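Uncharacterized protein DUF1185 (Bordetella bronchiseptica RB50, PDB 3BYQ) is of unknown function but adopts a novel variant of the Bacillus chorismate mutase fold and may take part in amino-acid metabolism. Local coordinates at residues G171-H175 and A176-G180. Residues are numbered along the deposited sequence; the frame is centred on the assembly and turned at random.
Sequences GARVH and ARLGG. With EDO (1,2-ethanediol), chain R; EDO (1,2-ethanediol), chain P; EDO (1,2-ethanediol), chain C.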
ATOM      1  N   GLY B 171      13.380  24.224  10.737  1.00 17.96           N
ATOM      2  CA  GLY B 171      12.764  25.459  10.286  1.00 18.45           C
ATOM      3  C   GLY B 171      11.412  25.335   9.649  1.00 18.43           C
ATOM      4  O   GLY B 171      10.718  24.352   9.836  1.00 18.03           O
ATOM      5  N   ALA B 172      11.122  26.355   8.846  1.00 17.94           N
ATOM      6  CA  ALA B 172       9.848  26.522   8.130  1.00 17.51           C
ATOM      7  C   ALA B 172       9.777  25.689   6.860  1.00 19.20           C
ATOM      8  O   ALA B 172      10.799  25.194   6.355  1.00 18.64           O
ATOM      9  CB  ALA B 172       9.642  27.990   7.790  1.00 17.96           C
ATOM     10  N   ARG B 173       8.571  25.550   6.333  1.00 18.05           N
ATOM     11  CA  ARG B 173       8.415  24.945   4.995  1.00 18.74           C
ATOM     12  C   ARG B 173       9.319  25.707   4.007  1.00 16.00           C
ATOM     13  O   ARG B 173       9.466  26.944   4.085  1.00 16.89           O
ATOM     14  CB  ARG B 173       6.996  25.035   4.479  1.00 17.26           C
ATOM     15  CG  ARG B 173       5.959  24.270   5.295  1.00 16.49           C
ATOM     16  CD  ARG B 173       4.556  24.280   4.651  1.00 15.91           C
ATOM     17  NE  ARG B 173       4.029  25.633   4.539  1.00 16.23           N
ATOM     18  CZ  ARG B 173       3.530  26.312   5.559  1.00 17.54           C
ATOM     19  NH1 ARG B 173       3.484  25.788   6.770  1.00 18.38           N
ATOM     20  NH2 ARG B 173       3.091  27.544   5.352  1.00 18.67           N
ATOM     21  N   VAL B 174       9.848  24.990   3.035  1.00 17.49           N
ATOM     22  CA  VAL B 174      10.832  25.600   2.101  1.00 17.12           C
ATOM     23  C   VAL B 174      10.314  26.741   1.260  1.00 17.91           C
ATOM     24  O   VAL B 174      11.100  27.603   0.884  1.00 20.52           O
ATOM     25  CB  VAL B 174      11.540  24.544   1.184  1.00 19.26           C
ATOM     26  CG1 VAL B 174      12.387  23.605   2.060  1.00 20.19           C
ATOM     27  CG2 VAL B 174      10.470  23.798   0.364  1.00 16.31           C
ATOM     28  N   HIS B 175       9.002  26.766   1.017  1.00 18.13           N
ATOM     29  CA  HIS B 175       8.347  27.855   0.256  1.00 17.48           C
ATOM     30  C   HIS B 175       7.192  28.472   1.010  1.00 17.94           C
ATOM     31  O   HIS B 175       6.219  28.898   0.426  1.00 18.02           O
ATOM     32  CB  HIS B 175       7.881  27.406  -1.135  1.00 17.94           C
ATOM     33  CG  HIS B 175       8.969  26.801  -1.941  1.00 16.42           C
ATOM     34  ND1 HIS B 175      10.225  27.365  -2.051  1.00 19.68           N
ATOM     35  CD2 HIS B 175       8.988  25.672  -2.681  1.00 20.74           C
ATOM     36  CE1 HIS B 175      10.976  26.584  -2.811  1.00 21.07           C
ATOM     37  NE2 HIS B 175      10.247  25.560  -3.213  1.00 20.26           N
ATOM     38  N   ALA B 176       7.322  28.530   2.320  1.00 17.14           N
ATOM     39  CA  ALA B 176       6.293  29.162   3.154  1.00 16.59           C
ATOM     40  C   ALA B 176       6.019  30.580   2.665  1.00 18.27           C
ATOM     41  O   ALA B 176       6.942  31.425   2.533  1.00 16.40           O
ATOM     42  CB  ALA B 176       6.675  29.147   4.619  1.00 16.14           C
ATOM     43  N   ARG B 177       4.739  30.838   2.428  1.00 16.89           N
ATOM     44  CA  ARG B 177       4.265  32.137   1.916  1.00 18.45           C
ATOM     45  C   ARG B 177       2.799  32.481   2.145  1.00 15.83           C
ATOM     46  O   ARG B 177       2.192  33.163   1.334  1.00 17.43           O
ATOM     47  CB  ARG B 177       4.598  32.209   0.434  1.00 18.09           C
ATOM     48  CG  ARG B 177       3.914  31.183  -0.449  1.00 19.41           C
ATOM     49  CD  ARG B 177       4.641  31.141  -1.779  1.00 20.49           C
ATOM     50  NE  ARG B 177       3.971  30.359  -2.830  1.00 18.96           N
ATOM     51  CZ  ARG B 177       4.150  29.055  -3.041  1.00 16.21           C
ATOM     52  NH1 ARG B 177       4.878  28.312  -2.224  1.00 16.57           N
ATOM     53  NH2 ARG B 177       3.553  28.475  -4.067  1.00 18.66           N
ATOM     54  N   LEU B 178       2.276  32.058   3.291  1.00 16.21           N
ATOM     55  CA  LEU B 178       0.868  32.258   3.620  1.00 17.81           C
ATOM     56  C   LEU B 178       0.605  33.202   4.767  1.00 18.88           C
ATOM     57  O   LEU B 178      -0.503  33.235   5.316  1.00 18.98           O
ATOM     58  CB  LEU B 178       0.182  30.927   3.888  1.00 17.34           C
ATOM     59  CG  LEU B 178       0.127  29.995   2.674  1.00 15.94           C
ATOM     60  CD1 LEU B 178      -0.398  28.631   3.107  1.00 15.07           C
ATOM     61  CD2 LEU B 178      -0.648  30.565   1.497  1.00 17.01           C
ATOM     62  N   GLY B 179       1.618  33.964   5.126  1.00 19.36           N
ATOM     63  CA  GLY B 179       1.475  34.952   6.186  1.00 20.28           C
ATOM     64  C   GLY B 179       1.238  34.270   7.508  1.00 19.97           C
ATOM     65  O   GLY B 179       1.856  33.257   7.801  1.00 18.56           O
ATOM     66  N   GLY B 180       0.329  34.848   8.281  1.00 19.71           N
ATOM     67  CA  GLY B 180      -0.004  34.372   9.612  1.00 19.68           C
ATOM     68  C   GLY B 180       1.042  34.769  10.643  1.00 18.39           C
ATOM     69  O   GLY B 180       1.929  35.575  10.379  1.00 20.80           O
TER
HETATM   70  C1  EDO R 197       8.966  31.922  -0.723  1.00 40.85           C
HETATM   71  O1  EDO R 197       8.883  31.537   0.662  1.00 42.95           O
HETATM   72  C2  EDO R 197       9.496  30.797  -1.624  1.00 33.83           C
HETATM   73  O2  EDO R 197      10.732  30.192  -1.188  1.00 37.64           O
HETATM   74  C1  EDO P 195      13.677  26.053   5.311  1.00 25.68           C
HETATM   75  O1  EDO P 195      13.467  25.709   6.681  1.00 22.83           O
HETATM   76  C2  EDO P 195      13.107  27.405   4.994  1.00 32.15           C
HETATM   77  O2  EDO P 195      13.712  28.401   5.828  1.00 34.30           O
HETATM   78  C1  EDO C 202       1.742  37.724   3.388  1.00 56.16           C
HETATM   79  O1  EDO C 202       0.555  38.180   4.052  1.00 59.43           O
HETATM   80  C2  EDO C 202       1.374  36.667   2.354  1.00 55.91           C
HETATM   81  O2  EDO C 202       2.518  36.342   1.555  1.00 60.46           O
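Ala176 N reaches back to Arg173 O over 3.2 Å and closes a four-residue beta turn, with Val174 and His175 at its corners. The bond is fairly straight at the hydrogen, but the donor stands well above the carbonyl plane of Arg173 instead of on a lone pair.

Beyond the turn, the chain is gripped a second time by Arg177. Its CG is placed between the backbone N and the carbonyl carbon (chi1 63°), and the stretch from CG to NE then runs extended past the His175 carbonyl. Arg177 NH1 donates to His175 O at 3.0 Å, with that oxygen lying almost in the guanidinium plane, at its edge. Arg177 NH1 also comes within 3.3 Å of His175 CB. The imidazole itself points elsewhere: Val174 CG2 sits over the centre of one face of the His175 ring, 3.9 Å above the plane. His175 ND1 hydrogen-bonds O2 of an ethanediol at 3.0 Å, in the ring plane. The other hydroxyl of this ethanediol, O1, donates to Ala176 O at 2.7 Å, so the small molecule, probably from the crystallisation liquor, bridges side chain and backbone.

The bend of the Arg173 chain at chi3 (-62°) brings the guanidinium alongside Ala176, whose CB lies over one face, 4.0 Å from Arg173 NH2. NH1 of Arg173 is held by the carbonyls of Arg143 and Phe146, and His175 NE2 by Glu20 N. Both arginines also cross to the second subunit, Arg173 NE forming a salt bridge with its Glu93 and Arg177 NH2 with its Glu91, besides bonding to its Glu47 O.

What results is a distorted type I beta turn, in the loop after strand 161-169, that, with Arg177 just after it, directs two arginines to the second subunit of the hexameric assembly.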